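Local coordinates for protein hydrogenase 3 maturation protease (Escherichia coli, PDB 2E85) that cleaves a 32-residue peptide from the C-terminus of the precursor of HycE, the large subunit of hydrogenase 3, during its maturation, at residues B[140-143]-B[144-147]. The protein carries 1 engineered substitution. Sequence-based numbering, arbitrary orientation.
Sequences QRLE and GWEG. With CA (calcium ion), chain H.
Trp145 folds back against the end of helix 129-141 and meets Arg141 and Leu142 with its indole edge. Trp145 CE3 lies 3.4 Å from the carbonyl oxygen O of Arg141, which sits near the ring plane. Arg141 CB and Leu142 CD2 flank CE3 of Trp145 from opposite sides of the ring plane, CD2 at 4.3 Å. Trp145 CG is anti to the backbone N (chi1 -174°), which turns the CE3 edge to face Arg141 O. At the other edge, Trp145 NE1 donates to Gly147 O at 3.0 Å, from above the carbonyl plane. Leu62, Ile112 and Leu114 of the central sheet pack on the buried ring. With an alanine in place of Trp145, the space between helix end and sheet is likely to be left unfilled and Gly147 O to lose its indole donor. The outer side is looser. Glu143 extends away from the turn and holds a calcium ion with both carboxylate oxygens, OE1 at 2.4 Å and OE2 at 2.7 Å; five waters also bind the ion. Gly144 is exposed, with a positive phi that favours glycine. Trp145 N reaches Leu142 O in a weak bond of 3.4 Å, closing a type II beta turn that leads out of the helix.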
ATOM      1  N   GLN B 140     -23.106  -6.463 -17.045  1.00 10.80           N
ATOM      2  CA  GLN B 140     -24.041  -5.905 -18.009  1.00 12.75           C
ATOM      3  C   GLN B 140     -24.079  -4.388 -17.970  1.00 13.38           C
ATOM      4  O   GLN B 140     -24.673  -3.760 -18.847  1.00 15.65           O
ATOM      5  CB  GLN B 140     -25.430  -6.497 -17.788  1.00 14.10           C
ATOM      6  CG  GLN B 140     -25.454  -7.974 -18.158  1.00 11.48           C
ATOM      7  CD  GLN B 140     -25.339  -8.282 -19.665  1.00 15.89           C
ATOM      8  OE1 GLN B 140     -25.405  -7.389 -20.515  1.00 18.37           O
ATOM      9  NE2 GLN B 140     -25.199  -9.565 -19.991  1.00 14.69           N
ATOM     10  N   ARG B 141     -23.453  -3.788 -16.968  1.00 12.69           N
ATOM     11  CA  ARG B 141     -23.414  -2.327 -16.951  1.00 11.86           C
ATOM     12  C   ARG B 141     -22.111  -1.783 -17.479  1.00 11.02           C
ATOM     13  O   ARG B 141     -21.972  -0.581 -17.634  1.00  9.69           O
ATOM     14  CB  ARG B 141     -23.744  -1.768 -15.573  1.00 13.06           C
ATOM     15  CG  ARG B 141     -25.172  -2.171 -15.231  1.00 16.89           C
ATOM     16  CD  ARG B 141     -25.998  -1.155 -14.555  1.00 17.83           C
ATOM     17  NE  ARG B 141     -27.038  -1.890 -13.871  1.00 21.12           N
ATOM     18  CZ  ARG B 141     -27.526  -1.552 -12.695  1.00 23.74           C
ATOM     19  NH1 ARG B 141     -27.096  -0.433 -12.120  1.00 22.28           N
ATOM     20  NH2 ARG B 141     -28.454  -2.315 -12.117  1.00 23.68           N
ATOM     21  N   LEU B 142     -21.150  -2.668 -17.748  1.00 10.39           N
ATOM     22  CA  LEU B 142     -19.814  -2.205 -18.207  1.00 10.29           C
ATOM     23  C   LEU B 142     -19.870  -1.470 -19.553  1.00 11.58           C
ATOM     24  O   LEU B 142     -19.161  -0.490 -19.775  1.00 10.95           O
ATOM     25  CB  LEU B 142     -18.815  -3.364 -18.277  1.00  9.80           C
ATOM     26  CG  LEU B 142     -18.361  -3.999 -16.976  1.00  8.80           C
ATOM     27  CD1 LEU B 142     -17.466  -5.210 -17.233  1.00  8.00           C
ATOM     28  CD2 LEU B 142     -17.637  -2.994 -16.031  1.00 10.76           C
ATOM     29  N   GLU B 143     -20.723  -1.947 -20.453  1.00 12.51           N
ATOM     30  CA  GLU B 143     -20.820  -1.293 -21.740  1.00 13.97           C
ATOM     31  C   GLU B 143     -21.579   0.019 -21.578  1.00 14.73           C
ATOM     32  O   GLU B 143     -22.683   0.045 -21.047  1.00 15.74           O
ATOM     33  CB  GLU B 143     -21.522  -2.195 -22.732  1.00 14.48           C
ATOM     34  CG  GLU B 143     -21.871  -1.463 -24.015  1.00 16.13           C
ATOM     35  CD  GLU B 143     -22.539  -2.372 -24.988  1.00 22.10           C
ATOM     36  OE1 GLU B 143     -22.014  -3.490 -25.198  1.00 22.41           O
ATOM     37  OE2 GLU B 143     -23.589  -1.973 -25.547  1.00 22.03           O
ATOM     38  N   GLY B 144     -20.972   1.118 -21.994  1.00 15.58           N
ATOM     39  CA  GLY B 144     -21.628   2.409 -21.842  1.00 15.45           C
ATOM     40  C   GLY B 144     -21.732   2.945 -20.420  1.00 15.52           C
ATOM     41  O   GLY B 144     -22.469   3.904 -20.172  1.00 16.49           O
ATOM     42  N   TRP B 145     -21.006   2.330 -19.482  1.00 14.66           N
ATOM     43  CA  TRP B 145     -20.893   2.827 -18.103  1.00 14.81           C
ATOM     44  C   TRP B 145     -20.700   4.333 -18.023  1.00 15.07           C
ATOM     45  O   TRP B 145     -19.819   4.877 -18.648  1.00 13.96           O
ATOM     46  CB  TRP B 145     -19.697   2.165 -17.421  1.00 13.53           C
ATOM     47  CG  TRP B 145     -19.573   2.479 -15.975  1.00 12.70           C
ATOM     48  CD1 TRP B 145     -19.182   3.672 -15.401  1.00 12.05           C
ATOM     49  CD2 TRP B 145     -19.805   1.575 -14.898  1.00 12.89           C
ATOM     50  NE1 TRP B 145     -19.183   3.556 -14.037  1.00 13.64           N
ATOM     51  CE2 TRP B 145     -19.542   2.276 -13.698  1.00 10.74           C
ATOM     52  CE3 TRP B 145     -20.194   0.236 -14.832  1.00 12.31           C
ATOM     53  CZ2 TRP B 145     -19.692   1.688 -12.449  1.00 12.22           C
ATOM     54  CZ3 TRP B 145     -20.325  -0.351 -13.597  1.00 13.38           C
ATOM     55  CH2 TRP B 145     -20.060   0.373 -12.415  1.00 12.47           C
ATOM     56  N   GLU B 146     -21.523   4.994 -17.215  1.00 15.86           N
ATOM     57  CA  GLU B 146     -21.397   6.428 -16.996  1.00 17.89           C
ATOM     58  C   GLU B 146     -21.612   6.665 -15.531  1.00 17.17           C
ATOM     59  O   GLU B 146     -22.443   5.986 -14.904  1.00 16.75           O
ATOM     60  CB  GLU B 146     -22.441   7.213 -17.808  1.00 18.76           C
ATOM     61  CG  GLU B 146     -22.372   7.007 -19.347  1.00 23.76           C
ATOM     62  CD  GLU B 146     -21.154   7.645 -20.025  1.00 30.41           C
ATOM     63  OE1 GLU B 146     -20.072   7.768 -19.399  1.00 34.03           O
ATOM     64  OE2 GLU B 146     -21.281   8.021 -21.216  1.00 33.44           O
ATOM     65  N   GLY B 147     -20.856   7.611 -14.979  1.00 18.02           N
ATOM     66  CA  GLY B 147     -20.943   7.932 -13.559  1.00 17.58           C
ATOM     67  C   GLY B 147     -20.610   6.757 -12.664  1.00 17.49           C
ATOM     68  O   GLY B 147     -19.516   6.195 -12.759  1.00 16.95           O
TER
HETATM   69 CA    CA H1006     -23.483  -4.233 -26.944  1.00 21.91          CA
HETATM   70  O   HOH W   1     -22.476  -4.369 -28.661  1.00 25.56           O
HETATM   71  O   HOH W   2     -24.693  -4.943 -25.072  1.00 28.99           O
HETATM   72  O   HOH W   3     -24.863  -6.038 -27.653  1.00 27.72           O
HETATM   73  O   HOH W   4     -25.385  -3.086 -27.932  1.00 19.44           O
HETATM   74  O   HOH W   5     -22.091  -6.492 -26.332  1.00 15.30           O